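Sensor protein kinase WalK (Staphylococcus aureus, PDB 4YWZ) acts as an essential sensor histidine kinase of the WalKR two-component system, its extracellular receptor domain, the part in this crystal, probably sensing an external signal. Local coordinates at residues Asn6-Lys9 with Glu10-Asn14; Gln25-Ile28 with Ser29-Val33; Thr74-Gln77 with Ser78-Ser81. The protein carries 1 engineered substitution. All coordinates share one frame; numbering follows the deposited sequence.

Contacts 1 and 2 are two places on one helix, 7-37, with centres about 29 Å apart and nearest atoms about 14 Å apart, so neither touches the other within the chain. Across the dimer they do meet: Leu-7 of contact 1 packs on Gln-25 of the second subunit, a residue of contact 2 in that copy. Contact 3 lies in the loop after strand 71-74, on the opposite side of the chain's centre from contact 1, about 31 Å between centres. It comes closer to contact 2, about 7 Å between nearest atoms. Helix 46-54 reaches both: Leu-49 and Tyr-53 touch contact 2, while Gln-47 hydrogen-bonds Thr-74 O and Leu-50 and Ala-54 touch Thr-75 in contact 3.

Contact 1 of 3, residues Asn6-Lys9 with Glu10-Asn14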
loop_
_atom_site.group_PDB
_atom_site.type_symbol
_atom_site.label_atom_id
_atom_site.label_comp_id
_atom_site.label_asym_id
_atom_site.label_seq_id
_atom_site.Cartn_x
_atom_site.Cartn_y
_atom_site.Cartn_z
ATOM N N ASN A 6 6.543 10.834 -13.676
ATOM C CA ASN A 6 6.808 11.028 -12.195
ATOM C C ASN A 6 6.203 9.958 -11.301
ATOM O O ASN A 6 6.112 10.153 -10.058
ATOM C CB ASN A 6 6.246 12.366 -11.738
ATOM C CG ASN A 6 7.302 13.436 -11.723
ATOM O OD1 ASN A 6 7.993 13.622 -10.717
ATOM N ND2 ASN A 6 7.473 14.112 -12.847
ATOM N N LEU A 7 5.793 8.882 -11.926
ATOM C CA LEU A 7 5.004 7.859 -11.304
ATOM C C LEU A 7 5.855 7.204 -10.187
ATOM O O LEU A 7 5.354 6.931 -9.062
ATOM C CB LEU A 7 4.604 6.823 -12.310
ATOM C CG LEU A 7 3.823 5.644 -11.764
ATOM C CD1 LEU A 7 2.495 6.047 -11.113
ATOM C CD2 LEU A 7 3.595 4.561 -12.791
ATOM N N GLU A 8 7.142 7.013 -10.475
ATOM C CA GLU A 8 8.037 6.380 -9.477
ATOM C C GLU A 8 8.117 7.201 -8.202
ATOM O O GLU A 8 7.943 6.654 -7.071
ATOM C CB GLU A 8 9.439 6.074 -10.082
ATOM C CG GLU A 8 10.358 5.513 -8.997
ATOM C CD GLU A 8 11.711 5.095 -9.545
ATOM O OE1 GLU A 8 11.775 4.836 -10.759
ATOM O OE2 GLU A 8 12.659 5.023 -8.750
ATOM N N LYS A 9 8.286 8.511 -8.291
ATOM C CA LYS A 9 8.431 9.336 -7.100
ATOM C C LYS A 9 7.130 9.396 -6.340
ATOM O O LYS A 9 7.087 9.346 -5.100
ATOM C CB LYS A 9 8.901 10.746 -7.515
ATOM C CG LYS A 9 8.902 11.745 -6.377
ATOM C CD LYS A 9 8.975 13.177 -6.910
ATOM C CE LYS A 9 8.562 14.184 -5.847
ATOM N NZ LYS A 9 9.376 13.913 -4.632
ATOM N N GLU A 10 6.024 9.431 -7.082
ATOM C CA GLU A 10 4.713 9.481 -6.478
ATOM C C GLU A 10 4.424 8.184 -5.652
ATOM O O GLU A 10 3.952 8.277 -4.541
ATOM C CB GLU A 10 3.648 9.599 -7.552
ATOM C CG GLU A 10 3.432 11.010 -8.089
ATOM C CD GLU A 10 2.619 11.006 -9.398
ATOM O OE1 GLU A 10 2.072 9.938 -9.856
ATOM O OE2 GLU A 10 2.498 12.131 -9.970
ATOM N N LEU A 11 4.707 7.028 -6.224
ATOM C CA LEU A 11 4.430 5.752 -5.587
ATOM C C LEU A 11 5.358 5.581 -4.395
ATOM O O LEU A 11 4.898 5.065 -3.370
ATOM C CB LEU A 11 4.541 4.619 -6.539
ATOM C CG LEU A 11 3.506 4.646 -7.680
ATOM C CD1 LEU A 11 3.815 3.445 -8.525
ATOM C CD2 LEU A 11 2.115 4.573 -7.093
ATOM N N LEU A 12 6.633 5.972 -4.540
ATOM C CA LEU A 12 7.536 5.839 -3.364
ATOM C C LEU A 12 7.103 6.766 -2.267
ATOM O O LEU A 12 7.052 6.366 -1.090
ATOM C CB LEU A 12 8.992 6.108 -3.824
ATOM C CG LEU A 12 9.507 5.015 -4.764
ATOM C CD1 LEU A 12 10.813 5.490 -5.440
ATOM C CD2 LEU A 12 9.814 3.716 -4.100
ATOM N N ASP A 13 6.753 7.992 -2.587
ATOM C CA ASP A 13 6.267 8.931 -1.559
ATOM C C ASP A 13 5.010 8.453 -0.907
ATOM O O ASP A 13 4.871 8.584 0.253
ATOM C CB ASP A 13 5.992 10.313 -2.140
ATOM C CG ASP A 13 7.250 11.108 -2.493
ATOM O OD1 ASP A 13 8.381 10.782 -2.111
ATOM O OD2 ASP A 13 7.063 12.071 -3.203
ATOM N N ASN A 14 4.068 7.832 -1.644
ATOM C CA ASN A 14 2.861 7.366 -1.055
ATOM C C ASN A 14 3.167 6.195 -0.075
ATOM O O ASN A 14 2.611 6.091 1.062
ATOM C CB ASN A 14 1.861 6.780 -2.100
ATOM C CG ASN A 14 1.357 7.739 -3.094
ATOM O OD1 ASN A 14 1.336 8.932 -2.879
ATOM N ND2 ASN A 14 0.890 7.179 -4.261
#
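Lys-9 carries CG anti to the backbone N (chi1 172°), whereas Asp-13, one turn on, holds CG beside its own backbone N (chi1 -73°). Each torsion directs its own chain; the lysine then stays extended until a bend at the last torsion turns NZ to Asp-13 OD2, at 3.3 Å, a salt bridge whose hydrogen bond is weak. The same spacing also joins Leu-7 to Leu-11. These two side chains run obliquely across each other, with Leu-7 CD1 3.8 Å from Leu-11 CG. Glu-8 and Leu-12 instead lie alongside and point the same way, the methylene CG of Glu-8 resting 3.6 Å from Leu-12 CD1.

All three pairs are i to i+4 neighbours at the start of helix 7-37, the long N-terminal helix of this Cache-family receptor domain. Leu-12 and Glu-8 also touch helix 141-149, through Tyr-144 among others, while Leu-7 packs on Gln-25 and Leu-11 on Tyr-22, both of the second subunit. Beneath the side chains the backbone is bonded i to i+4 throughout, from Asn-6 O to the amide of Asp-13. Leu-11 N reaches Leu-7 O at 2.9 Å. The first of the series, Glu-10 N to Asn-6 O, is slightly longer at 3.1 Å.

Contact 2 of 3, residues Gln25-Ile28 with Ser29-Val33; sequences QLEI and SIEKV
Hydrogen bonds of the helical i to i+4 ladder link the backbone four times, the amides of Ser-29, Ile-30, Glu-31 and Lys-32 donating in turn to the carbonyls of Gln-25, Leu-26, Glu-27 and Ile-28. The first runs 2.9 Å from Ser-29 N to Gln-25 O. That oxygen has the serine hydroxyl close by as well: a chi1 of -52° sets OG beside the serine's own backbone N, 2.8 Å from Gln-25 O. Two waters extend the polar edge. One accepts from Gln-25 NE2, and its approach to Ser-29 OG is doubtfully short; the second accepts from Gln-25 NE2 at 3.0 Å and weakly from Lys-32 NZ.

Apolar contact comes from Leu-26 and Ile-30, whose CD1 atoms are 4.0 Å apart where the side chains cross. This is the inward face of helix 7-37, laid against the antiparallel sheet of the receptor domain: both residues touch Ile-134 of strand 129-138, and Leu-26 also meets Leu-49 and Tyr-53 of helix 46-54. Ile-28 and Lys-32 run side by side, pointing the same way, with Ile-28 CG2 3.7 Å from Lys-32 CE.

Two acids come close despite like charge: Glu-27 OE2 and Glu-31 OE1 are 3.5 Å apart, their carboxylate planes 56° apart. Glu-27 OE1 forms a salt bridge with Lys-24 and OE2 accepts from the backbone N of Lys-125, partners that probably offset the repulsion.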
loop_
_atom_site.group_PDB
_atom_site.type_symbol
_atom_site.label_atom_id
_atom_site.label_comp_id
_atom_site.label_asym_id
_atom_site.label_seq_id
_atom_site.Cartn_x
_atom_site.Cartn_y
_atom_site.Cartn_z
ATOM N N GLN A 25 0.921 6.620 14.794
ATOM C CA GLN A 25 -0.085 6.135 15.672
ATOM C C GLN A 25 0.429 5.080 16.635
ATOM O O GLN A 25 0.012 5.033 17.789
ATOM C CB GLN A 25 -1.327 5.640 14.798
ATOM C CG GLN A 25 -2.544 5.487 15.675
ATOM C CD GLN A 25 -3.075 6.797 16.130
ATOM O OE1 GLN A 25 -3.112 7.751 15.356
ATOM N NE2 GLN A 25 -3.286 6.911 17.421
ATOM N N LEU A 26 1.374 4.211 16.235
ATOM C CA LEU A 26 1.999 3.328 17.156
ATOM C C LEU A 26 2.738 4.117 18.273
ATOM O O LEU A 26 2.677 3.728 19.451
ATOM C CB LEU A 26 2.992 2.426 16.424
ATOM C CG LEU A 26 3.856 1.445 17.206
ATOM C CD1 LEU A 26 3.053 0.602 18.113
ATOM C CD2 LEU A 26 4.747 0.586 16.267
ATOM N N GLU A 27 3.425 5.154 17.841
ATOM C CA GLU A 27 4.220 5.964 18.812
ATOM C C GLU A 27 3.278 6.582 19.858
ATOM O O GLU A 27 3.532 6.505 21.097
ATOM C CB GLU A 27 4.987 7.031 18.095
ATOM C CG GLU A 27 5.866 7.913 19.004
ATOM C CD GLU A 27 5.281 9.168 19.576
ATOM O OE1 GLU A 27 4.287 9.673 18.996
ATOM O OE2 GLU A 27 5.821 9.631 20.707
ATOM N N ILE A 28 2.159 7.110 19.369
ATOM C CA ILE A 28 1.128 7.724 20.259
ATOM C C ILE A 28 0.544 6.686 21.181
ATOM O O ILE A 28 0.345 6.883 22.418
ATOM C CB ILE A 28 0.011 8.422 19.429
ATOM C CG1 ILE A 28 0.537 9.671 18.737
ATOM C CG2 ILE A 28 -1.222 8.670 20.342
ATOM C CD1 ILE A 28 -0.402 10.219 17.673
ATOM N N SER A 29 0.283 5.484 20.668
ATOM C CA SER A 29 -0.188 4.397 21.479
ATOM C C SER A 29 0.731 3.982 22.622
ATOM O O SER A 29 0.258 3.739 23.729
ATOM C CB SER A 29 -0.573 3.100 20.616
ATOM O OG SER A 29 -1.492 3.528 19.566
ATOM N N ILE A 30 2.036 3.861 22.356
ATOM C CA ILE A 30 2.991 3.510 23.300
ATOM C C ILE A 30 3.090 4.645 24.360
ATOM O O ILE A 30 3.118 4.353 25.583
ATOM C CB ILE A 30 4.394 3.212 22.633
ATOM C CG1 ILE A 30 4.304 1.913 21.833
ATOM C CG2 ILE A 30 5.453 3.093 23.714
ATOM C CD1 ILE A 30 5.596 1.668 21.043
ATOM N N GLU A 31 3.057 5.858 23.879
ATOM C CA GLU A 31 3.169 7.008 24.803
ATOM C C GLU A 31 2.004 6.962 25.800
ATOM O O GLU A 31 2.192 7.120 27.023
ATOM C CB GLU A 31 3.174 8.283 24.009
ATOM C CG GLU A 31 2.993 9.564 24.817
ATOM C CD GLU A 31 3.079 10.804 23.971
ATOM O OE1 GLU A 31 3.117 10.666 22.728
ATOM O OE2 GLU A 31 3.233 11.935 24.550
ATOM N N LYS A 32 0.823 6.642 25.323
ATOM C CA LYS A 32 -0.405 6.637 26.175
ATOM C C LYS A 32 -0.301 5.569 27.225
ATOM O O LYS A 32 -0.716 5.803 28.365
ATOM C CB LYS A 32 -1.656 6.470 25.287
ATOM C CG LYS A 32 -1.854 7.736 24.502
ATOM C CD LYS A 32 -3.256 7.961 23.945
ATOM C CE LYS A 32 -3.315 9.351 23.308
ATOM N NZ LYS A 32 -4.426 9.460 22.324
ATOM N N VAL A 33 0.262 4.407 26.894
ATOM C CA VAL A 33 0.432 3.377 27.874
ATOM C C VAL A 33 1.369 3.798 29.019
ATOM O O VAL A 33 1.093 3.545 30.202
ATOM C CB VAL A 33 0.921 2.041 27.281
ATOM C CG1 VAL A 33 0.860 0.998 28.345
ATOM C CG2 VAL A 33 -0.041 1.606 26.220
HETATM O O HOH W 1 -3.293 5.131 19.805
HETATM O O HOH W 2 -4.717 9.168 18.888
#

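Contact 3 of 3, residues Thr74-Gln77 with Ser78-Ser81; sequences TTKQ and SNRS
An ST turn leads from the end of strand 71-74 into a short 3-10 segment, in a surface loop of the Cache-family domain ahead of helix 90-98. Thr-74 OG1 accepts the amide of Lys-76 at 3.0 Å from N to O, nearly straight at 170°. The threonine's first torsion puts OG1 anti to the backbone N and beside the carbonyl carbon, from where it can meet the amide two residues on. OG1 is also hydrogen-bonded to Glu-61 OE2, the same carboxylate oxygen that receives Asn-79 ND2, so one oxygen of Glu-61, on strand 59-66, ties Thr-74 to Asn-79 across the turn and the 3-10 segment.

Two i to i+3 backbone bonds follow, as expected of 3-10 geometry. Asn-79 N binds Lys-76 O at 2.9 Å, and Arg-80 N binds Gln-77 O at 3.1 Å. Both donors stand above the carbonyl plane, off the lone-pair direction, that of Arg-80 by 60°.

Among side chains, the aliphatic part of Lys-76 passes Ser-78 and Asn-79: its CG is 3.3 Å from Ser-78 OG, and its CD is 3.7 Å from Asn-79 ND2, the Lys-76 and Asn-79 side chains crossing at an angle. Gln-77 and Arg-80 lie alongside, pointing the same way, with amide and guanidinium planes 40° apart. Over one face of that guanidinium sits Gln-77 O, 3.0 Å above the plane and nearer its border than its middle, while Gln-77 CD lies in plane at its edge.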
loop_
_atom_site.group_PDB
_atom_site.type_symbol
_atom_site.label_atom_id
_atom_site.label_comp_id
_atom_site.label_asym_id
_atom_site.label_seq_id
_atom_site.Cartn_x
_atom_site.Cartn_y
_atom_site.Cartn_z
ATOM N N THR A 74 10.978 -7.180 19.537
ATOM C CA THR A 74 10.887 -7.317 18.102
ATOM C C THR A 74 9.624 -8.076 17.731
ATOM O O THR A 74 9.118 -8.918 18.495
ATOM C CB THR A 74 12.101 -8.066 17.475
ATOM O OG1 THR A 74 11.890 -8.218 16.061
ATOM C CG2 THR A 74 12.372 -9.451 18.079
ATOM N N THR A 75 9.136 -7.801 16.527
ATOM C CA THR A 75 8.012 -8.535 15.935
ATOM C C THR A 75 8.420 -9.787 15.147
ATOM O O THR A 75 7.517 -10.594 14.799
ATOM C CB THR A 75 7.249 -7.676 15.006
ATOM O OG1 THR A 75 8.075 -7.255 13.897
ATOM C CG2 THR A 75 6.747 -6.464 15.737
ATOM N N LYS A 76 9.708 -9.995 14.969
ATOM C CA LYS A 76 10.253 -11.109 14.192
ATOM C C LYS A 76 10.835 -12.186 15.094
ATOM O O LYS A 76 11.891 -12.029 15.756
ATOM C CB LYS A 76 11.228 -10.591 13.115
ATOM C CG LYS A 76 11.801 -11.674 12.237
ATOM C CD LYS A 76 12.506 -11.177 10.957
ATOM C CE LYS A 76 11.750 -10.242 10.046
ATOM N NZ LYS A 76 10.569 -10.737 9.246
ATOM N N GLN A 77 10.079 -13.285 15.185
ATOM C CA GLN A 77 10.444 -14.410 16.088
ATOM C C GLN A 77 11.868 -14.939 15.825
ATOM O O GLN A 77 12.626 -15.239 16.748
ATOM C CB GLN A 77 9.347 -15.495 15.964
ATOM C CG GLN A 77 9.568 -16.762 16.769
ATOM C CD GLN A 77 9.412 -18.010 15.898
ATOM O OE1 GLN A 77 10.356 -18.439 15.211
ATOM N NE2 GLN A 77 8.211 -18.590 15.906
ATOM N N SER A 78 12.301 -14.973 14.564
ATOM C CA SER A 78 13.642 -15.416 14.195
ATOM C C SER A 78 14.751 -14.484 14.662
ATOM O O SER A 78 15.885 -14.866 14.615
ATOM C CB SER A 78 13.736 -15.625 12.655
ATOM O OG SER A 78 13.549 -14.400 11.895
ATOM N N ASN A 79 14.405 -13.276 15.165
ATOM C CA ASN A 79 15.343 -12.327 15.709
ATOM C C ASN A 79 15.221 -12.175 17.209
ATOM O O ASN A 79 15.785 -11.230 17.801
ATOM C CB ASN A 79 15.054 -10.955 15.099
ATOM C CG ASN A 79 15.723 -10.774 13.774
ATOM O OD1 ASN A 79 16.600 -11.557 13.379
ATOM N ND2 ASN A 79 15.276 -9.771 13.043
ATOM N N ARG A 80 14.564 -13.144 17.871
ATOM C CA ARG A 80 14.514 -13.114 19.327
ATOM C C ARG A 80 15.909 -13.076 20.013
ATOM O O ARG A 80 16.024 -12.525 21.150
ATOM C CB ARG A 80 13.560 -14.224 19.866
ATOM C CG ARG A 80 14.232 -15.408 20.570
ATOM C CD ARG A 80 13.236 -16.549 20.878
ATOM N NE ARG A 80 12.676 -17.126 19.641
ATOM C CZ ARG A 80 13.352 -17.882 18.766
ATOM N NH1 ARG A 80 14.627 -18.197 18.975
ATOM N NH2 ARG A 80 12.748 -18.333 17.668
ATOM N N SER A 81 16.963 -13.581 19.371
ATOM C CA SER A 81 18.303 -13.421 19.926
ATOM C C SER A 81 18.804 -11.947 20.083
ATOM O O SER A 81 19.685 -11.673 20.900
ATOM C CB SER A 81 19.315 -14.243 19.175
ATOM O OG SER A 81 19.487 -13.828 17.842
#